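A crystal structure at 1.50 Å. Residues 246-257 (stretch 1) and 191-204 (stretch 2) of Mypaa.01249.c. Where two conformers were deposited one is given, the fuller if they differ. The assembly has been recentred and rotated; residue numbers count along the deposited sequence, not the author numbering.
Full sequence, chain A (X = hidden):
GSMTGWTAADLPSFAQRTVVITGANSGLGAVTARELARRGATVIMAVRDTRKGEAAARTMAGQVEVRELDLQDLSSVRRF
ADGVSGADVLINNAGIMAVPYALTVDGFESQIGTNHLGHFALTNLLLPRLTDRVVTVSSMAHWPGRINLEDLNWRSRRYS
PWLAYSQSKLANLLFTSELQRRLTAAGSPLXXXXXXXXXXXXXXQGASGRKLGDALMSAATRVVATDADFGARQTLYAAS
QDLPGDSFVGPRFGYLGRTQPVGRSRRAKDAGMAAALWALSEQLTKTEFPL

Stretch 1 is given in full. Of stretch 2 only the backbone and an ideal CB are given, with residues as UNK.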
# COMPACT_ATOMS: atom_id res chain seq x y z
N ASP A 246 -8.88 4.70 -9.32
CA ASP A 246 -9.41 5.12 -8.01
C ASP A 246 -10.54 4.26 -7.48
O ASP A 246 -11.34 4.71 -6.67
CB ASP A 246 -9.79 6.63 -7.98
CG ASP A 246 -9.91 7.19 -6.56
OD1 ASP A 246 -9.37 6.64 -5.64
OD2 ASP A 246 -10.63 8.22 -6.44
N SER A 247 -10.58 2.99 -7.86
CA SER A 247 -11.47 2.04 -7.20
C SER A 247 -10.87 1.63 -5.88
O SER A 247 -9.64 1.52 -5.76
CB SER A 247 -11.65 0.79 -8.04
OG SER A 247 -12.32 1.03 -9.25
N PHE A 248 -11.71 1.36 -4.90
CA PHE A 248 -11.33 0.85 -3.58
C PHE A 248 -12.09 -0.48 -3.38
O PHE A 248 -13.32 -0.47 -3.52
CB PHE A 248 -11.82 1.85 -2.53
CG PHE A 248 -11.42 1.57 -1.09
CD1 PHE A 248 -10.28 0.87 -0.75
CD2 PHE A 248 -12.21 2.08 -0.07
CE1 PHE A 248 -9.88 0.72 0.60
CE2 PHE A 248 -11.82 1.94 1.26
CZ PHE A 248 -10.68 1.25 1.60
N VAL A 249 -11.35 -1.57 -3.13
CA VAL A 249 -11.88 -2.94 -3.10
C VAL A 249 -11.83 -3.44 -1.66
O VAL A 249 -10.84 -3.27 -0.93
CB VAL A 249 -10.96 -3.89 -3.98
CG1 VAL A 249 -11.32 -5.40 -3.80
CG2 VAL A 249 -11.13 -3.43 -5.48
N GLY A 250 -12.88 -4.14 -1.23
CA GLY A 250 -12.87 -4.78 0.07
C GLY A 250 -14.13 -5.60 0.28
O GLY A 250 -14.91 -5.79 -0.62
N PRO A 251 -14.33 -6.08 1.52
CA PRO A 251 -15.51 -6.91 1.80
C PRO A 251 -16.77 -6.04 1.81
O PRO A 251 -16.77 -4.89 2.26
CB PRO A 251 -15.21 -7.46 3.19
CG PRO A 251 -13.73 -7.31 3.38
CD PRO A 251 -13.40 -6.04 2.67
N ARG A 252 -17.85 -6.61 1.29
CA ARG A 252 -19.11 -5.88 1.10
C ARG A 252 -19.58 -5.16 2.36
O ARG A 252 -20.05 -4.02 2.27
CB ARG A 252 -20.21 -6.83 0.61
CG ARG A 252 -21.59 -6.20 0.50
CD ARG A 252 -22.57 -7.13 -0.17
NE ARG A 252 -23.90 -6.55 -0.17
CZ ARG A 252 -25.02 -7.26 -0.34
NH1 ARG A 252 -24.95 -8.57 -0.53
NH2 ARG A 252 -26.21 -6.66 -0.29
N PHE A 253 -19.44 -5.79 3.54
CA PHE A 253 -19.93 -5.21 4.80
C PHE A 253 -18.82 -4.67 5.66
O PHE A 253 -18.94 -4.59 6.90
CB PHE A 253 -20.85 -6.20 5.53
CG PHE A 253 -22.05 -6.56 4.71
CD1 PHE A 253 -23.03 -5.60 4.46
CD2 PHE A 253 -22.17 -7.79 4.10
CE1 PHE A 253 -24.10 -5.88 3.66
CE2 PHE A 253 -23.28 -8.08 3.31
CZ PHE A 253 -24.24 -7.10 3.11
N GLY A 254 -17.73 -4.34 5.01
CA GLY A 254 -16.58 -3.68 5.68
C GLY A 254 -15.67 -4.66 6.36
O GLY A 254 -14.52 -4.89 5.93
N TYR A 255 -16.15 -5.31 7.38
CA TYR A 255 -15.36 -6.26 8.14
C TYR A 255 -15.31 -7.65 7.52
O TYR A 255 -14.31 -8.35 7.62
CB TYR A 255 -15.91 -6.30 9.56
CG TYR A 255 -15.85 -4.96 10.25
CD1 TYR A 255 -14.74 -4.63 10.99
CD2 TYR A 255 -16.89 -4.05 10.17
CE1 TYR A 255 -14.65 -3.40 11.61
CE2 TYR A 255 -16.83 -2.82 10.79
CZ TYR A 255 -15.70 -2.51 11.51
OH TYR A 255 -15.60 -1.28 12.19
N LEU A 256 -16.42 -8.06 6.91
CA LEU A 256 -16.66 -9.35 6.27
C LEU A 256 -17.53 -9.11 5.04
O LEU A 256 -18.12 -8.02 4.88
CB LEU A 256 -17.36 -10.34 7.20
CG LEU A 256 -16.56 -10.84 8.41
CD1 LEU A 256 -17.48 -11.63 9.33
CD2 LEU A 256 -15.34 -11.71 7.96
N GLY A 257 -17.69 -10.16 4.23
CA GLY A 257 -18.49 -10.08 3.03
C GLY A 257 -17.72 -10.32 1.76
O GLY A 257 -16.49 -10.34 1.74
N UNK A 191 -3.00 2.91 -13.63
CA UNK A 191 -4.11 3.11 -12.66
C UNK A 191 -3.58 3.05 -11.24
O UNK A 191 -2.66 2.28 -10.93
CB UNK A 191 -5.21 2.06 -12.85
N UNK A 192 -4.20 3.83 -10.37
CA UNK A 192 -4.01 3.76 -8.92
C UNK A 192 -5.28 3.25 -8.28
O UNK A 192 -6.35 3.82 -8.46
CB UNK A 192 -3.63 5.12 -8.34
N UNK A 193 -5.15 2.17 -7.50
CA UNK A 193 -6.28 1.48 -6.86
C UNK A 193 -5.96 1.29 -5.41
O UNK A 193 -4.81 1.37 -4.98
CB UNK A 193 -6.58 0.13 -7.53
N UNK A 194 -6.98 1.00 -4.62
CA UNK A 194 -6.79 0.68 -3.21
C UNK A 194 -7.60 -0.54 -2.83
O UNK A 194 -8.54 -0.92 -3.51
CB UNK A 194 -7.18 1.87 -2.33
N UNK A 195 -7.20 -1.17 -1.72
CA UNK A 195 -7.88 -2.34 -1.15
C UNK A 195 -7.77 -2.26 0.35
O UNK A 195 -6.88 -1.59 0.89
CB UNK A 195 -7.29 -3.65 -1.67
N UNK A 196 -8.64 -2.97 1.07
CA UNK A 196 -8.45 -3.15 2.50
C UNK A 196 -8.88 -4.54 2.92
O UNK A 196 -9.77 -5.12 2.29
CB UNK A 196 -9.23 -2.09 3.29
N UNK A 197 -8.29 -5.05 4.02
CA UNK A 197 -8.42 -6.49 4.31
C UNK A 197 -9.60 -6.84 5.18
O UNK A 197 -9.75 -8.03 5.52
CB UNK A 197 -7.15 -7.00 4.99
N UNK A 198 -10.44 -5.88 5.56
CA UNK A 198 -11.51 -6.17 6.51
C UNK A 198 -11.04 -6.18 7.95
O UNK A 198 -10.19 -5.40 8.35
CB UNK A 198 -12.15 -7.52 6.18
N UNK A 199 -11.59 -7.10 8.73
CA UNK A 199 -11.47 -7.08 10.18
C UNK A 199 -10.05 -7.13 10.74
O UNK A 199 -9.80 -6.63 11.84
CB UNK A 199 -12.26 -8.26 10.75
N UNK A 200 -9.13 -7.76 10.04
CA UNK A 200 -7.78 -7.96 10.63
C UNK A 200 -7.05 -6.70 10.99
O UNK A 200 -6.24 -6.71 11.92
CB UNK A 200 -6.90 -8.75 9.66
N UNK A 201 -7.32 -5.63 10.25
CA UNK A 201 -6.61 -4.35 10.48
C UNK A 201 -7.55 -3.29 10.98
O UNK A 201 -7.65 -2.18 10.47
CB UNK A 201 -5.93 -3.86 9.20
N UNK A 202 -8.19 -3.62 12.08
CA UNK A 202 -9.17 -2.76 12.71
C UNK A 202 -9.01 -2.91 14.23
O UNK A 202 -8.34 -3.82 14.71
CB UNK A 202 -10.59 -3.11 12.25
N UNK A 203 -9.67 -2.02 14.96
CA UNK A 203 -9.60 -1.99 16.42
C UNK A 203 -10.42 -3.06 17.18
O UNK A 203 -10.49 -3.04 18.42
CB UNK A 203 -10.06 -0.61 16.89
N UNK A 204 -10.97 -4.02 16.47
CA UNK A 204 -11.75 -5.09 17.11
C UNK A 204 -10.95 -6.04 18.04
O UNK A 204 -9.81 -6.42 17.73
CB UNK A 204 -12.42 -5.92 16.01

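The two segments pair as parallel strands, and the backbone ladder sets the register from 192 to 196; beyond it the chain is held by fewer contacts. At position 191 the ideal CB has nothing of stretch 1 within 5.5 Å, so almost any residue would do; it is R191. Position 192 points its CB sideways and serves through its carbonyl, which accepts from D246 N (2.8 Å to 192 O); it is A192.

At 193 the ideal CB lies 3.8 Å from S247 O, and a medium apolar chain could reach along S247. The residue is L193, whose CD2 comes 4.1 Å from S247 CB.

Position 194 is bridged to F248, donating from N to S247 O (2.9 Å) and accepting at O from V249 N (2.9 Å). Its CB shares a sheet face with the F248 side chain and already sits 3.6 Å from F248 CD1, which favours a small residue. A194 places its methyl against that ring. Position 195, bridged to V249, turns to the other face, with its ideal CB 3.6 Å from V249 O; small or modest apolar residues would suit. A195 fits, its CB 4.4 Å from V249 CB.

At 196 the backbone N donates to V249 O (3.0 Å). The CB points sideways, near F248 CE1, and beyond it F248, G250, P251 and G254 outline a space for a flat ring, aromatic or polar. H196 fills it. CD2 lies 3.5 Å from F248 CZ, the two rings meeting obliquely, while CE1 approaches G254 O at 3.2 Å and one water joins NE2 (2.7 Å) to P251 O (2.8 Å).

Position 197 points away, and its phi of -91° admits proline among others; it is P197. Position 198, with phi/psi 81/-142°, calls for glycine, and a CB there would lie 2.7 Å from Y255 O. In G198, CA instead makes a CA-H...O contact with G254 O at 3.3 Å.

At 199 the N donates to Y255 O (3.2 Å), and L256 offers an apolar surface for a large side chain. Y199 sets CD2 3.6 Å from L256 CD2. Positions 200 and 201 make no contact with stretch 1, which leaves their side chains free, polar ones included; they are S200 and H201, linked by an OG-ND1 hydrogen bond of 2.8 Å.

Position 202 points toward the Y255 ring and suits a small or branched residue; T202 brings CG2 3.9 Å from Y255 CE1. Position 203 has nothing of stretch 1 near its CB, and many residues would serve; N203 is deposited, its OD1 linked to Y255 OH by one water. Position 204 also points toward stretch 1, where an apolar chain could extend to Y255: L204 CD1 meets Y255 CD1 at 3.7 Å.

Stretch 2 (191-204) RALAAHPGYSHTNL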
# COMPACT_ATOMS: atom_id res chain seq x y z
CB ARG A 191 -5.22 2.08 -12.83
CG ARG A 191 -6.07 2.34 -14.00
CD ARG A 191 -6.98 1.15 -14.28
NE ARG A 191 -6.26 0.12 -15.02
CZ ARG A 191 -6.83 -0.94 -15.56
NH1 ARG A 191 -8.11 -1.21 -15.31
NH2 ARG A 191 -6.11 -1.74 -16.34
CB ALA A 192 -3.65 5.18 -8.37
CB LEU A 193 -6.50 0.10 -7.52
CG LEU A 193 -6.61 0.09 -9.05
CD1 LEU A 193 -6.66 -1.35 -9.61
CD2 LEU A 193 -7.84 0.85 -9.49
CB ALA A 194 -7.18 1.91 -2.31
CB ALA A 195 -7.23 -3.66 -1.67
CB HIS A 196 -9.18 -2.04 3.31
CG HIS A 196 -10.65 -2.25 3.45
ND1 HIS A 196 -11.19 -2.93 4.52
CD2 HIS A 196 -11.68 -1.90 2.64
CE1 HIS A 196 -12.50 -2.97 4.36
NE2 HIS A 196 -12.84 -2.37 3.23
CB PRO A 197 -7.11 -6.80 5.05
CG PRO A 197 -6.78 -5.51 5.72
CD PRO A 197 -7.09 -4.48 4.69
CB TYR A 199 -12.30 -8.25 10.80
CG TYR A 199 -11.79 -9.63 10.41
CD1 TYR A 199 -10.79 -10.25 11.16
CD2 TYR A 199 -12.29 -10.30 9.31
CE1 TYR A 199 -10.29 -11.50 10.79
CE2 TYR A 199 -11.78 -11.55 8.91
CZ TYR A 199 -10.80 -12.15 9.67
OH TYR A 199 -10.36 -13.43 9.23
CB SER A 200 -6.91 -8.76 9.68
OG SER A 200 -6.72 -8.14 8.47
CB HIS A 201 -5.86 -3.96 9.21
CG HIS A 201 -4.68 -4.84 8.97
ND1 HIS A 201 -4.79 -6.16 8.59
CD2 HIS A 201 -3.35 -4.61 9.11
CE1 HIS A 201 -3.58 -6.68 8.44
NE2 HIS A 201 -2.69 -5.75 8.73
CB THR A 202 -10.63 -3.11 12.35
OG1 THR A 202 -10.97 -4.36 12.96
CG2 THR A 202 -10.81 -3.16 10.85
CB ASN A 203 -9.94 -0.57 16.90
CG ASN A 203 -11.41 -0.21 16.70
OD1 ASN A 203 -12.22 -1.08 16.40
ND2 ASN A 203 -11.76 1.06 16.89
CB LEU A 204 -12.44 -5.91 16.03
CG LEU A 204 -13.47 -5.17 15.20
CD1 LEU A 204 -14.08 -6.18 14.25
CD2 LEU A 204 -14.54 -4.51 16.07
O HOH W 1 -15.53 -2.42 2.76
O HOH W 2 -13.46 -0.99 13.89
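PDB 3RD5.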